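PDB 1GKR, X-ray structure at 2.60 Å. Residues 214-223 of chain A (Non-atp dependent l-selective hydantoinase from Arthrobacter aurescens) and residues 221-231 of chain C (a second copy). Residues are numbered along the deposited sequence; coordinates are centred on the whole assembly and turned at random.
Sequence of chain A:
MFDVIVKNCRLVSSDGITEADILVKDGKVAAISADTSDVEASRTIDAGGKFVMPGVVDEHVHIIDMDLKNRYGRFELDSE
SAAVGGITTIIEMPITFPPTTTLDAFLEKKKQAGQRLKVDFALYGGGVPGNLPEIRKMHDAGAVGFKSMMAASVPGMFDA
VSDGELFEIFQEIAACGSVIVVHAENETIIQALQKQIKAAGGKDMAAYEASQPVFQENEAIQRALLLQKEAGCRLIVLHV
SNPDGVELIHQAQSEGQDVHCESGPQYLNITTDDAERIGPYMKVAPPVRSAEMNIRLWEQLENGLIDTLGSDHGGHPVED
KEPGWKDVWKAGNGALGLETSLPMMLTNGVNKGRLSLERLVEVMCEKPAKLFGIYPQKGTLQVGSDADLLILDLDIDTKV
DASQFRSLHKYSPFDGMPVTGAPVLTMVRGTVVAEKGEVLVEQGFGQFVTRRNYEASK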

# COMPACT_ATOMS: atom_id res chain seq x y z
N VAL A 214 7.81 -17.14 11.75
CA VAL A 214 7.22 -16.65 10.52
C VAL A 214 7.99 -15.49 9.92
O VAL A 214 8.10 -15.38 8.70
CB VAL A 214 5.73 -16.20 10.70
CG1 VAL A 214 4.96 -17.23 11.46
CG2 VAL A 214 5.67 -14.89 11.40
N PHE A 215 8.56 -14.62 10.76
CA PHE A 215 9.26 -13.47 10.22
C PHE A 215 10.39 -13.87 9.28
O PHE A 215 10.65 -13.16 8.30
CB PHE A 215 9.73 -12.54 11.35
CG PHE A 215 11.12 -12.80 11.83
CD1 PHE A 215 12.21 -12.36 11.08
CD2 PHE A 215 11.34 -13.44 13.04
CE1 PHE A 215 13.51 -12.55 11.54
CE2 PHE A 215 12.64 -13.64 13.51
CZ PHE A 215 13.73 -13.20 12.77
N GLN A 216 11.04 -15.00 9.53
CA GLN A 216 12.10 -15.40 8.62
C GLN A 216 11.52 -16.10 7.39
O GLN A 216 12.05 -15.97 6.29
CB GLN A 216 13.17 -16.27 9.32
CG GLN A 216 12.73 -17.59 9.92
CD GLN A 216 12.62 -18.69 8.89
OE1 GLN A 216 13.42 -18.77 7.96
NE2 GLN A 216 11.64 -19.56 9.07
N GLU A 217 10.41 -16.82 7.56
CA GLU A 217 9.80 -17.48 6.41
C GLU A 217 9.32 -16.38 5.48
O GLU A 217 9.51 -16.44 4.26
CB GLU A 217 8.60 -18.33 6.83
CG GLU A 217 7.82 -18.89 5.64
CD GLU A 217 6.63 -19.72 6.06
OE1 GLU A 217 6.10 -19.52 7.17
OE2 GLU A 217 6.19 -20.59 5.28
N ASN A 218 8.70 -15.37 6.05
CA ASN A 218 8.17 -14.28 5.26
C ASN A 218 9.25 -13.42 4.63
O ASN A 218 9.04 -12.84 3.56
CB ASN A 218 7.21 -13.47 6.11
CG ASN A 218 5.92 -14.23 6.40
OD1 ASN A 218 5.14 -13.84 7.26
ND2 ASN A 218 5.69 -15.32 5.66
N GLU A 219 10.41 -13.33 5.26
CA GLU A 219 11.49 -12.54 4.68
C GLU A 219 11.94 -13.25 3.40
O GLU A 219 12.17 -12.61 2.37
CB GLU A 219 12.65 -12.43 5.67
CG GLU A 219 13.85 -11.64 5.17
CD GLU A 219 14.72 -12.42 4.19
OE1 GLU A 219 14.98 -13.61 4.46
OE2 GLU A 219 15.16 -11.84 3.16
N ALA A 220 12.06 -14.57 3.47
CA ALA A 220 12.50 -15.34 2.31
C ALA A 220 11.48 -15.21 1.18
O ALA A 220 11.84 -15.11 0.00
CB ALA A 220 12.68 -16.80 2.69
N ILE A 221 10.20 -15.20 1.53
CA ILE A 221 9.18 -15.07 0.51
C ILE A 221 9.36 -13.71 -0.16
O ILE A 221 9.35 -13.59 -1.40
CB ILE A 221 7.78 -15.21 1.13
CG1 ILE A 221 7.54 -16.66 1.55
CG2 ILE A 221 6.73 -14.77 0.15
CD1 ILE A 221 6.25 -16.89 2.35
N GLN A 222 9.54 -12.68 0.66
CA GLN A 222 9.73 -11.31 0.18
C GLN A 222 10.92 -11.23 -0.77
O GLN A 222 10.86 -10.57 -1.81
CB GLN A 222 9.96 -10.40 1.37
CG GLN A 222 9.87 -8.92 1.08
CD GLN A 222 8.83 -8.26 1.99
OE1 GLN A 222 8.76 -7.03 2.09
NE2 GLN A 222 8.02 -9.08 2.67
N ARG A 223 12.00 -11.90 -0.40
CA ARG A 223 13.22 -11.93 -1.19
C ARG A 223 13.02 -12.63 -2.54
O ARG A 223 13.46 -12.13 -3.58
CB ARG A 223 14.32 -12.64 -0.41
CG ARG A 223 15.70 -12.09 -0.67
CD ARG A 223 16.77 -12.96 -0.09
NE ARG A 223 16.38 -13.58 1.17
CZ ARG A 223 16.85 -14.76 1.56
NH1 ARG A 223 17.70 -15.41 0.79
NH2 ARG A 223 16.45 -15.29 2.71
N ILE C 221 18.02 -3.24 1.26
CA ILE C 221 17.37 -2.28 2.13
C ILE C 221 16.11 -2.94 2.71
O ILE C 221 15.85 -2.88 3.91
CB ILE C 221 17.02 -1.00 1.35
CG1 ILE C 221 18.30 -0.23 1.03
CG2 ILE C 221 16.08 -0.14 2.15
CD1 ILE C 221 18.10 0.97 0.09
N GLN C 222 15.36 -3.59 1.83
CA GLN C 222 14.12 -4.28 2.21
C GLN C 222 14.39 -5.32 3.30
O GLN C 222 13.64 -5.44 4.26
CB GLN C 222 13.54 -4.96 0.99
CG GLN C 222 12.12 -5.46 1.14
CD GLN C 222 11.22 -4.86 0.05
OE1 GLN C 222 10.09 -5.31 -0.15
NE2 GLN C 222 11.74 -3.84 -0.66
N ARG C 223 15.48 -6.06 3.13
CA ARG C 223 15.89 -7.09 4.07
C ARG C 223 16.27 -6.51 5.44
O ARG C 223 15.86 -7.02 6.48
CB ARG C 223 17.07 -7.86 3.50
CG ARG C 223 17.08 -9.32 3.89
CD ARG C 223 18.37 -9.99 3.53
NE ARG C 223 18.94 -9.49 2.28
CZ ARG C 223 20.25 -9.47 2.06
NH1 ARG C 223 21.09 -9.91 2.99
NH2 ARG C 223 20.73 -8.98 0.92
N ALA C 224 17.08 -5.46 5.43
CA ALA C 224 17.50 -4.83 6.68
C ALA C 224 16.26 -4.33 7.39
O ALA C 224 16.13 -4.49 8.61
CB ALA C 224 18.42 -3.67 6.39
N LEU C 225 15.36 -3.72 6.63
CA LEU C 225 14.12 -3.20 7.17
C LEU C 225 13.30 -4.29 7.88
O LEU C 225 12.85 -4.09 9.01
CB LEU C 225 13.33 -2.56 6.03
CG LEU C 225 13.30 -1.02 5.92
CD1 LEU C 225 14.50 -0.39 6.55
CD2 LEU C 225 13.20 -0.63 4.47
N LEU C 226 13.14 -5.45 7.24
CA LEU C 226 12.39 -6.55 7.84
C LEU C 226 13.01 -7.06 9.12
O LEU C 226 12.30 -7.47 10.04
CB LEU C 226 12.29 -7.71 6.86
CG LEU C 226 11.00 -7.78 6.04
CD1 LEU C 226 10.64 -6.39 5.50
CD2 LEU C 226 11.18 -8.79 4.91
N LEU C 227 14.34 -7.05 9.19
CA LEU C 227 15.02 -7.52 10.38
C LEU C 227 14.97 -6.49 11.50
O LEU C 227 14.91 -6.86 12.66
CB LEU C 227 16.48 -7.88 10.09
CG LEU C 227 16.75 -8.87 8.95
CD1 LEU C 227 18.15 -9.43 9.09
CD2 LEU C 227 15.76 -9.99 9.01
N GLN C 228 15.01 -5.20 11.17
CA GLN C 228 14.96 -4.22 12.24
C GLN C 228 13.53 -4.24 12.78
O GLN C 228 13.30 -4.15 13.99
CB GLN C 228 15.37 -2.83 11.74
CG GLN C 228 14.23 -1.88 11.56
CD GLN C 228 13.75 -1.29 12.85
OE1 GLN C 228 12.57 -1.01 13.00
NE2 GLN C 228 14.66 -1.08 13.79
N LYS C 229 12.58 -4.40 11.87
CA LYS C 229 11.17 -4.47 12.23
C LYS C 229 10.99 -5.44 13.39
O LYS C 229 10.17 -5.23 14.27
CB LYS C 229 10.38 -4.94 11.01
CG LYS C 229 8.94 -5.31 11.25
CD LYS C 229 8.08 -4.11 11.56
CE LYS C 229 6.59 -4.42 11.33
NZ LYS C 229 6.28 -4.68 9.89
N GLU C 230 11.79 -6.51 13.38
CA GLU C 230 11.73 -7.54 14.41
C GLU C 230 12.63 -7.27 15.61
O GLU C 230 12.30 -7.64 16.72
CB GLU C 230 12.11 -8.87 13.78
CG GLU C 230 11.77 -10.07 14.60
CD GLU C 230 10.27 -10.33 14.63
OE1 GLU C 230 9.55 -9.79 13.74
OE2 GLU C 230 9.83 -11.09 15.53
N ALA C 231 13.78 -6.64 15.39
CA ALA C 231 14.72 -6.36 16.48
C ALA C 231 14.45 -5.07 17.26
O ALA C 231 14.73 -5.01 18.45
CB ALA C 231 16.14 -6.32 15.93

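Two helices from separate copies of the hydantoinase pack nearly antiparallel, their N-to-C directions 165° apart and their axes 10.5 Å apart at closest approach. Both are held internally by i to i+4 backbone hydrogen bonds, such as E219(A) N to F215(A) O at 3.1 Å and L226(C) N to Q222(C) O at 3.0 Å. The antiparallel register sets F215(A) against E230(C), with CA atoms 7.7 Å apart, and E219(A) against L226(C), with CA atoms 6.8 Å apart; together the stretches bury 438 Å². Along chain A, the residues that point toward chain C are F215(A), E219(A) and Q222(A), spaced four and three apart, so they line one side of the helix. F215(A) has the largest covered area. The aliphatic part of E230(C) lies over one face of its ring, CG sitting 3.8 Å from the centroid and 13° off the normal, a CH-pi contact. At the ring edge, F215(A) CE1 meets L227(C) CD2 at 4.2 Å, an apolar contact. One turn on, E219(A) brings its backbone close: its CA lies 3.8 Å from L226(C) CD2, and its CG packs on the same methyl at 3.9 Å. Its carboxylate is engaged within its own helix, accepting from R223(A) NH2 at OE1 (2.8 Å) and from R223(A) NE at OE2 (2.9 Å) in a two-pronged salt bridge. Across the interface, E219(A) OE2 touches R223(C) CG at 3.3 Å but stays 4.5 Å from R223(C) NE, beyond salt-bridge range though the charges are opposite. Q222(A) then places its CD 3.8 Å from L226(C) CD2, so this leucine methyl packs against both E219(A) and Q222(A). Beyond it, Q222(A) meets its counterpart Q222(C), the same residue in the other copy. No clear hydrogen bond joins the stretches; the contact rests largely on side-chain packing.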